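PDB 7L0Y: VP2 from Primate bocaparvovirus 1, which self-assembles, in sixty copies with its size variants, into the T=1 icosahedral capsid of human bocavirus, a shell about 26 nm across. Local coordinates for residues Tyr167-Ile172 / Pro198-Glu203; Ala130-Phe135 / Ile427-Ile432. All coordinates share one frame; numbering follows the deposited sequence.

Contact 1 (Tyr167-Ile172 / Pro198-Glu203); sequences YGYIPI and PFFLLE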
ATOM      1  N   TYR A 167      84.976  54.641 -34.428  1.00 22.76           N
ATOM      2  CA  TYR A 167      85.018  54.610 -32.982  1.00 22.76           C
ATOM      3  C   TYR A 167      86.450  54.541 -32.483  1.00 22.76           C
ATOM      4  O   TYR A 167      87.302  53.872 -33.065  1.00 22.76           O
ATOM      5  CB  TYR A 167      84.205  53.432 -32.466  1.00 21.59           C
ATOM      6  CG  TYR A 167      84.334  53.170 -30.995  1.00 21.59           C
ATOM      7  CD1 TYR A 167      83.891  54.088 -30.066  1.00 21.59           C
ATOM      8  CD2 TYR A 167      84.808  51.963 -30.539  1.00 21.59           C
ATOM      9  CE1 TYR A 167      83.984  53.831 -28.730  1.00 21.59           C
ATOM     10  CE2 TYR A 167      84.892  51.700 -29.222  1.00 21.59           C
ATOM     11  CZ  TYR A 167      84.479  52.632 -28.316  1.00 21.59           C
ATOM     12  OH  TYR A 167      84.562  52.357 -26.983  1.00 21.59           O
ATOM     13  N   GLY A 168      86.707  55.262 -31.410  1.00 26.82           N
ATOM     14  CA  GLY A 168      88.016  55.289 -30.801  1.00 26.82           C
ATOM     15  C   GLY A 168      87.880  55.873 -29.423  1.00 26.82           C
ATOM     16  O   GLY A 168      86.858  56.470 -29.081  1.00 26.82           O
ATOM     17  N   TYR A 169      88.918  55.685 -28.623  1.00 30.10           N
ATOM     18  CA  TYR A 169      88.862  56.112 -27.241  1.00 30.10           C
ATOM     19  C   TYR A 169      90.272  56.312 -26.732  1.00 30.10           C
ATOM     20  O   TYR A 169      91.239  55.791 -27.287  1.00 30.10           O
ATOM     21  CB  TYR A 169      88.096  55.108 -26.376  1.00 25.55           C
ATOM     22  CG  TYR A 169      88.691  53.726 -26.352  1.00 25.55           C
ATOM     23  CD1 TYR A 169      89.625  53.373 -25.399  1.00 25.55           C
ATOM     24  CD2 TYR A 169      88.314  52.775 -27.283  1.00 25.55           C
ATOM     25  CE1 TYR A 169      90.158  52.123 -25.371  1.00 25.55           C
ATOM     26  CE2 TYR A 169      88.847  51.523 -27.265  1.00 25.55           C
ATOM     27  CZ  TYR A 169      89.770  51.197 -26.310  1.00 25.55           C
ATOM     28  OH  TYR A 169      90.318  49.943 -26.291  1.00 25.55           O
ATOM     29  N   ILE A 170      90.370  57.088 -25.661  1.00 34.51           N
ATOM     30  CA  ILE A 170      91.642  57.421 -25.033  1.00 34.51           C
ATOM     31  C   ILE A 170      91.877  56.408 -23.918  1.00 34.51           C
ATOM     32  O   ILE A 170      91.128  56.410 -22.929  1.00 34.51           O
ATOM     33  CB  ILE A 170      91.631  58.858 -24.503  1.00 36.90           C
ATOM     34  CG1 ILE A 170      91.466  59.830 -25.669  1.00 36.90           C
ATOM     35  CG2 ILE A 170      92.895  59.156 -23.745  1.00 36.90           C
ATOM     36  CD1 ILE A 170      91.117  61.231 -25.258  1.00 36.90           C
ATOM     37  N   PRO A 171      92.839  55.498 -24.058  1.00 40.62           N
ATOM     38  CA  PRO A 171      93.045  54.495 -23.008  1.00 40.62           C
ATOM     39  C   PRO A 171      93.709  55.043 -21.759  1.00 40.62           C
ATOM     40  O   PRO A 171      93.498  54.511 -20.666  1.00 40.62           O
ATOM     41  CB  PRO A 171      93.914  53.451 -23.712  1.00 37.72           C
ATOM     42  CG  PRO A 171      94.665  54.227 -24.719  1.00 37.72           C
ATOM     43  CD  PRO A 171      93.785  55.336 -25.172  1.00 37.72           C
ATOM     44  N   ILE A 172      94.520  56.086 -21.884  1.00 47.31           N
ATOM     45  CA  ILE A 172      95.283  56.593 -20.757  1.00 47.31           C
ATOM     46  C   ILE A 172      95.508  58.074 -20.978  1.00 47.31           C
ATOM     47  O   ILE A 172      95.465  58.560 -22.109  1.00 47.31           O
ATOM     48  CB  ILE A 172      96.626  55.846 -20.605  1.00 47.54           C
ATOM     49  CG1 ILE A 172      97.281  56.153 -19.265  1.00 47.54           C
ATOM     50  CG2 ILE A 172      97.569  56.257 -21.699  1.00 47.54           C
ATOM     51  CD1 ILE A 172      98.435  55.262 -18.956  1.00 47.54           C
ATOM     52  N   PRO A 198      93.869  50.068 -19.874  1.00 26.19           N
ATOM     53  CA  PRO A 198      92.952  49.064 -20.405  1.00 26.19           C
ATOM     54  C   PRO A 198      92.969  49.010 -21.919  1.00 26.19           C
ATOM     55  O   PRO A 198      93.432  49.915 -22.610  1.00 26.19           O
ATOM     56  CB  PRO A 198      91.592  49.538 -19.892  1.00 27.26           C
ATOM     57  CG  PRO A 198      91.742  50.964 -19.794  1.00 27.26           C
ATOM     58  CD  PRO A 198      93.142  51.237 -19.368  1.00 27.26           C
ATOM     59  N   PHE A 199      92.442  47.915 -22.430  1.00 21.32           N
ATOM     60  CA  PHE A 199      92.259  47.745 -23.856  1.00 21.32           C
ATOM     61  C   PHE A 199      90.913  47.094 -24.089  1.00 21.32           C
ATOM     62  O   PHE A 199      90.561  46.126 -23.415  1.00 21.32           O
ATOM     63  CB  PHE A 199      93.405  46.944 -24.464  1.00 23.94           C
ATOM     64  CG  PHE A 199      93.198  46.606 -25.887  1.00 23.94           C
ATOM     65  CD1 PHE A 199      92.918  47.595 -26.800  1.00 23.94           C
ATOM     66  CD2 PHE A 199      93.408  45.327 -26.342  1.00 23.94           C
ATOM     67  CE1 PHE A 199      92.733  47.293 -28.114  1.00 23.94           C
ATOM     68  CE2 PHE A 199      93.251  45.027 -27.661  1.00 23.94           C
ATOM     69  CZ  PHE A 199      92.916  46.014 -28.550  1.00 23.94           C
ATOM     70  N   PHE A 200      90.149  47.656 -25.008  1.00 20.54           N
ATOM     71  CA  PHE A 200      88.783  47.239 -25.244  1.00 20.54           C
ATOM     72  C   PHE A 200      88.619  46.791 -26.680  1.00 20.54           C
ATOM     73  O   PHE A 200      89.019  47.483 -27.615  1.00 20.54           O
ATOM     74  CB  PHE A 200      87.808  48.355 -24.925  1.00 20.59           C
ATOM     75  CG  PHE A 200      87.797  48.737 -23.493  1.00 20.59           C
ATOM     76  CD1 PHE A 200      87.035  48.032 -22.588  1.00 20.59           C
ATOM     77  CD2 PHE A 200      88.560  49.789 -23.043  1.00 20.59           C
ATOM     78  CE1 PHE A 200      87.027  48.375 -21.273  1.00 20.59           C
ATOM     79  CE2 PHE A 200      88.554  50.135 -21.724  1.00 20.59           C
ATOM     80  CZ  PHE A 200      87.787  49.429 -20.837  1.00 20.59           C
ATOM     81  N   LEU A 201      88.042  45.619 -26.825  1.00 18.77           N
ATOM     82  CA  LEU A 201      87.699  45.020 -28.094  1.00 18.77           C
ATOM     83  C   LEU A 201      86.200  44.847 -28.096  1.00 18.77           C
ATOM     84  O   LEU A 201      85.644  44.289 -27.151  1.00 18.77           O
ATOM     85  CB  LEU A 201      88.367  43.667 -28.246  1.00 17.99           C
ATOM     86  CG  LEU A 201      89.877  43.724 -28.228  1.00 17.99           C
ATOM     87  CD1 LEU A 201      90.467  42.340 -28.100  1.00 17.99           C
ATOM     88  CD2 LEU A 201      90.268  44.336 -29.520  1.00 17.99           C
ATOM     89  N   LEU A 202      85.537  45.319 -29.140  1.00 16.02           N
ATOM     90  CA  LEU A 202      84.100  45.128 -29.150  1.00 16.02           C
ATOM     91  C   LEU A 202      83.740  43.669 -29.379  1.00 16.02           C
ATOM     92  O   LEU A 202      82.641  43.252 -29.014  1.00 16.02           O
ATOM     93  CB  LEU A 202      83.445  46.022 -30.199  1.00 15.76           C
ATOM     94  CG  LEU A 202      83.328  47.521 -29.893  1.00 15.76           C
ATOM     95  CD1 LEU A 202      82.860  47.721 -28.479  1.00 15.76           C
ATOM     96  CD2 LEU A 202      84.658  48.211 -30.053  1.00 15.76           C
ATOM     97  N   GLU A 203      84.654  42.884 -29.944  1.00 16.25           N
ATOM     98  CA  GLU A 203      84.502  41.458 -30.214  1.00 16.25           C
ATOM     99  C   GLU A 203      84.373  40.632 -28.958  1.00 16.25           C
ATOM    100  O   GLU A 203      84.019  39.457 -29.030  1.00 16.25           O
ATOM    101  CB  GLU A 203      85.693  40.973 -31.036  1.00 17.89           C
ATOM    102  CG  GLU A 203      85.720  41.511 -32.456  1.00 17.89           C
ATOM    103  CD  GLU A 203      86.171  42.955 -32.544  1.00 17.89           C
ATOM    104  OE1 GLU A 203      86.407  43.579 -31.497  1.00 17.89           O
ATOM    105  OE2 GLU A 203      86.279  43.476 -33.669  1.00 17.89           O
TER
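Tyr-169 reaches across to segment 198-203, and its hydroxyl meets the backbone of Phe-200 there. Phe-200 N donates to Tyr-169 OH at 2.6 Å, with an N-H...O angle of 148°. The tyrosine side chain stands between its own backbone N and carbonyl carbon (chi1 60°), which turns the ring from strand 161-169 toward the loop. Phe-200 takes the position anti to its carbonyl carbon, and its ring meets that of Tyr-169 in an offset edge-to-face pair: the edge of Phe-200 addresses the face of Tyr-169, with centroids 5.5 Å apart and planes at 74°. Phe-200 CD2 lies 3.7 Å from Tyr-169 CE1. On the neighbouring residue, Phe-199 points its CB away, yet its ring atom CD1 still comes within 3.5 Å of Tyr-169 OH. At one end of the contact the methyl CD2 of Leu-202 reaches Tyr-167 CE2 at 3.6 Å, the two side chains crossing obliquely, while the hydroxyl of Tyr-167 is bonded to Pro-143 O. At the other end Pro-198 CD sits 3.5 Å from Pro-171 O, so the two prolines meet through ring and carbonyl. Val-67 packs against Tyr-169, Pro-171 and Phe-199; Asn-467 of a second subunit bonds Phe-199 N, and His-492 of a third meets the Phe-199 ring. Aromatic, proline and leucine side chains thus pack strand 161-169 and the residues after it on segment 198-203, within the long connection between jelly-roll strands E and F, here in contact with two other subunits.

Contact 2 (Ala130-Phe135 / Ile427-Ile432); sequences AGVHIF and IKMAKI
Ile-427 sits opposite Ile-134 in a non-hydrogen-bonded antiparallel pair: the two side chains run side by side and point the same way, with Ile-427 CG1 3.9 Å from Ile-134 CG1. The alpha carbon of Ile-427 also makes a CA-H...O contact with His-133 O. Lys-428 forms the hydrogen-bonded antiparallel pair with His-133, giving its N to His-133 O at 3.0 Å and receiving His-133 N on its own O at 2.7 Å, the latter nearly along the C=O axis. On the sheet face they share, both side chains point alike; the lysine chain runs straight until it bends at chi4 (68°), which brings NZ to 3.4 Å from His-133 CD2. Lys-428 also makes a cation-pi contact with Trp-71, and the His-133 ring meets Trp-20 of a neighbouring subunit. Met-429 returns to the face of Val-132, Ile-134 and Ile-427, where its CG touches Val-132 CG1 at 3.7 Å. Ala-430 leaves the strand but still gives its N to Gly-131 O at 3.2 Å, the donor standing 44° above the carbonyl plane; its CA lies at the edge of the His-133 ring. Past it, Lys-431 turns away to a salt bridge with Asp-441, and Ile-432 swings its CD1 back to Ala-130 CB at 3.9 Å. On the apolar face, Val-132 and Ile-134 pack on strand 95-118, Val-132 and Met-429 on strand 446-462. Strands 132-137 and 424-429 thus join as E and H, central neighbours in the CHEF sheet of the parvovirus jelly-roll barrel.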
ATOM      1  N   ALA A 130      77.236  38.748 -47.477  1.00 26.91           N
ATOM      2  CA  ALA A 130      78.023  39.523 -46.532  1.00 26.91           C
ATOM      3  C   ALA A 130      77.148  40.043 -45.400  1.00 26.91           C
ATOM      4  O   ALA A 130      76.000  40.438 -45.610  1.00 26.91           O
ATOM      5  CB  ALA A 130      78.713  40.679 -47.249  1.00 26.88           C
ATOM      6  N   GLY A 131      77.692  40.012 -44.187  1.00 20.81           N
ATOM      7  CA  GLY A 131      77.009  40.507 -43.017  1.00 20.81           C
ATOM      8  C   GLY A 131      77.561  41.835 -42.523  1.00 20.81           C
ATOM      9  O   GLY A 131      78.613  42.307 -42.936  1.00 20.81           O
ATOM     10  N   VAL A 132      76.809  42.436 -41.615  1.00 17.59           N
ATOM     11  CA  VAL A 132      77.289  43.554 -40.818  1.00 17.59           C
ATOM     12  C   VAL A 132      77.065  43.205 -39.361  1.00 17.59           C
ATOM     13  O   VAL A 132      76.027  42.642 -39.002  1.00 17.59           O
ATOM     14  CB  VAL A 132      76.607  44.892 -41.175  1.00 17.58           C
ATOM     15  CG1 VAL A 132      76.970  45.300 -42.565  1.00 17.58           C
ATOM     16  CG2 VAL A 132      75.108  44.799 -41.035  1.00 17.58           C
ATOM     17  N   HIS A 133      78.052  43.508 -38.537  1.00 15.05           N
ATOM     18  CA  HIS A 133      77.961  43.344 -37.099  1.00 15.05           C
ATOM     19  C   HIS A 133      77.308  44.575 -36.501  1.00 15.05           C
ATOM     20  O   HIS A 133      77.671  45.701 -36.837  1.00 15.05           O
ATOM     21  CB  HIS A 133      79.356  43.138 -36.524  1.00 15.56           C
ATOM     22  CG  HIS A 133      80.027  41.904 -37.021  1.00 15.56           C
ATOM     23  ND1 HIS A 133      79.838  40.670 -36.443  1.00 15.56           N
ATOM     24  CD2 HIS A 133      80.823  41.698 -38.092  1.00 15.56           C
ATOM     25  CE1 HIS A 133      80.530  39.764 -37.108  1.00 15.56           C
ATOM     26  NE2 HIS A 133      81.133  40.362 -38.116  1.00 15.56           N
ATOM     27  N   ILE A 134      76.329  44.357 -35.639  1.00 14.20           N
ATOM     28  CA  ILE A 134      75.610  45.431 -34.979  1.00 14.20           C
ATOM     29  C   ILE A 134      75.401  45.026 -33.536  1.00 14.20           C
ATOM     30  O   ILE A 134      74.942  43.916 -33.260  1.00 14.20           O
ATOM     31  CB  ILE A 134      74.254  45.718 -35.651  1.00 16.55           C
ATOM     32  CG1 ILE A 134      74.456  46.204 -37.080  1.00 16.55           C
ATOM     33  CG2 ILE A 134      73.491  46.761 -34.879  1.00 16.55           C
ATOM     34  CD1 ILE A 134      73.211  46.227 -37.887  1.00 16.55           C
ATOM     35  N   PHE A 135      75.745  45.912 -32.614  1.00 16.25           N
ATOM     36  CA  PHE A 135      75.272  45.728 -31.258  1.00 16.25           C
ATOM     37  C   PHE A 135      75.175  47.087 -30.601  1.00 16.25           C
ATOM     38  O   PHE A 135      75.894  48.021 -30.955  1.00 16.25           O
ATOM     39  CB  PHE A 135      76.178  44.800 -30.447  1.00 17.61           C
ATOM     40  CG  PHE A 135      77.466  45.415 -30.057  1.00 17.61           C
ATOM     41  CD1 PHE A 135      77.638  45.923 -28.788  1.00 17.61           C
ATOM     42  CD2 PHE A 135      78.479  45.549 -30.966  1.00 17.61           C
ATOM     43  CE1 PHE A 135      78.807  46.502 -28.427  1.00 17.61           C
ATOM     44  CE2 PHE A 135      79.647  46.130 -30.607  1.00 17.61           C
ATOM     45  CZ  PHE A 135      79.810  46.605 -29.338  1.00 17.61           C
ATOM     46  N   ILE A 427      78.468  49.529 -35.257  1.00 14.86           N
ATOM     47  CA  ILE A 427      78.283  48.773 -36.479  1.00 14.86           C
ATOM     48  C   ILE A 427      79.609  48.710 -37.209  1.00 14.86           C
ATOM     49  O   ILE A 427      80.319  49.713 -37.315  1.00 14.86           O
ATOM     50  CB  ILE A 427      77.179  49.394 -37.354  1.00 14.93           C
ATOM     51  CG1 ILE A 427      77.005  48.634 -38.661  1.00 14.93           C
ATOM     52  CG2 ILE A 427      77.452  50.824 -37.595  1.00 14.93           C
ATOM     53  CD1 ILE A 427      75.843  49.114 -39.460  1.00 14.93           C
ATOM     54  N   LYS A 428      79.970  47.523 -37.658  1.00 15.78           N
ATOM     55  CA  LYS A 428      81.035  47.399 -38.632  1.00 15.78           C
ATOM     56  C   LYS A 428      80.635  46.288 -39.571  1.00 15.78           C
ATOM     57  O   LYS A 428      79.776  45.472 -39.245  1.00 15.78           O
ATOM     58  CB  LYS A 428      82.398  47.081 -38.017  1.00 16.42           C
ATOM     59  CG  LYS A 428      82.502  45.717 -37.445  1.00 16.42           C
ATOM     60  CD  LYS A 428      83.877  45.465 -36.910  1.00 16.42           C
ATOM     61  CE  LYS A 428      83.988  44.040 -36.390  1.00 16.42           C
ATOM     62  NZ  LYS A 428      83.922  43.043 -37.475  1.00 16.42           N
ATOM     63  N   MET A 429      81.259  46.257 -40.730  1.00 20.48           N
ATOM     64  CA  MET A 429      81.043  45.141 -41.625  1.00 20.48           C
ATOM     65  C   MET A 429      81.917  43.970 -41.237  1.00 20.48           C
ATOM     66  O   MET A 429      83.020  44.140 -40.714  1.00 20.48           O
ATOM     67  CB  MET A 429      81.325  45.552 -43.045  1.00 27.39           C
ATOM     68  CG  MET A 429      80.284  46.465 -43.579  1.00 27.39           C
ATOM     69  SD  MET A 429      80.896  46.973 -45.138  1.00 27.39           S
ATOM     70  CE  MET A 429      82.177  48.065 -44.555  1.00 27.39           C
ATOM     71  N   ALA A 430      81.397  42.775 -41.474  1.00 22.29           N
ATOM     72  CA  ALA A 430      82.195  41.581 -41.302  1.00 22.29           C
ATOM     73  C   ALA A 430      83.455  41.678 -42.140  1.00 22.29           C
ATOM     74  O   ALA A 430      83.408  41.961 -43.338  1.00 22.29           O
ATOM     75  CB  ALA A 430      81.395  40.347 -41.695  1.00 21.98           C
ATOM     76  N   LYS A 431      84.586  41.490 -41.488  1.00 25.52           N
ATOM     77  CA  LYS A 431      85.832  41.261 -42.192  1.00 25.52           C
ATOM     78  C   LYS A 431      85.658  40.074 -43.123  1.00 25.52           C
ATOM     79  O   LYS A 431      85.334  38.972 -42.674  1.00 25.52           O
ATOM     80  CB  LYS A 431      86.923  41.004 -41.161  1.00 29.19           C
ATOM     81  CG  LYS A 431      88.216  40.439 -41.667  1.00 29.19           C
ATOM     82  CD  LYS A 431      88.890  41.307 -42.665  1.00 29.19           C
ATOM     83  CE  LYS A 431      90.353  40.923 -42.776  1.00 29.19           C
ATOM     84  NZ  LYS A 431      90.556  39.514 -43.170  1.00 29.19           N
ATOM     85  N   ILE A 432      85.869  40.284 -44.417  1.00 27.44           N
ATOM     86  CA  ILE A 432      85.798  39.201 -45.391  1.00 27.44           C
ATOM     87  C   ILE A 432      87.225  38.883 -45.816  1.00 27.44           C
ATOM     88  O   ILE A 432      87.818  39.656 -46.587  1.00 27.44           O
ATOM     89  CB  ILE A 432      84.928  39.557 -46.600  1.00 26.56           C
ATOM     90  CG1 ILE A 432      83.479  39.760 -46.178  1.00 26.56           C
ATOM     91  CG2 ILE A 432      84.991  38.447 -47.624  1.00 26.56           C
ATOM     92  CD1 ILE A 432      82.611  40.236 -47.296  1.00 26.56           C
TER

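In the fold
Both contacts are buried, but they differ in kind. Contact 2 is regular antiparallel pairing inside the jelly roll, held by main-chain hydrogen bonds, with an apolar face turned to the opposite sheet. Contact 1 joins a strand and its continuation to a loop, mainly through side chains, with a single assigned hydrogen bond between the segments and two other subunits pressing on it. Contact 1 is nested in the chain between the strands joined by contact 2, their centres about 18 Å apart. They touch where Leu-202 CD1 packs on Phe-135 CZ at 3.4 Å and Glu-203 OE2 packs on Lys-428 CE. Trp-71 lies against both, and the third subunit touches both.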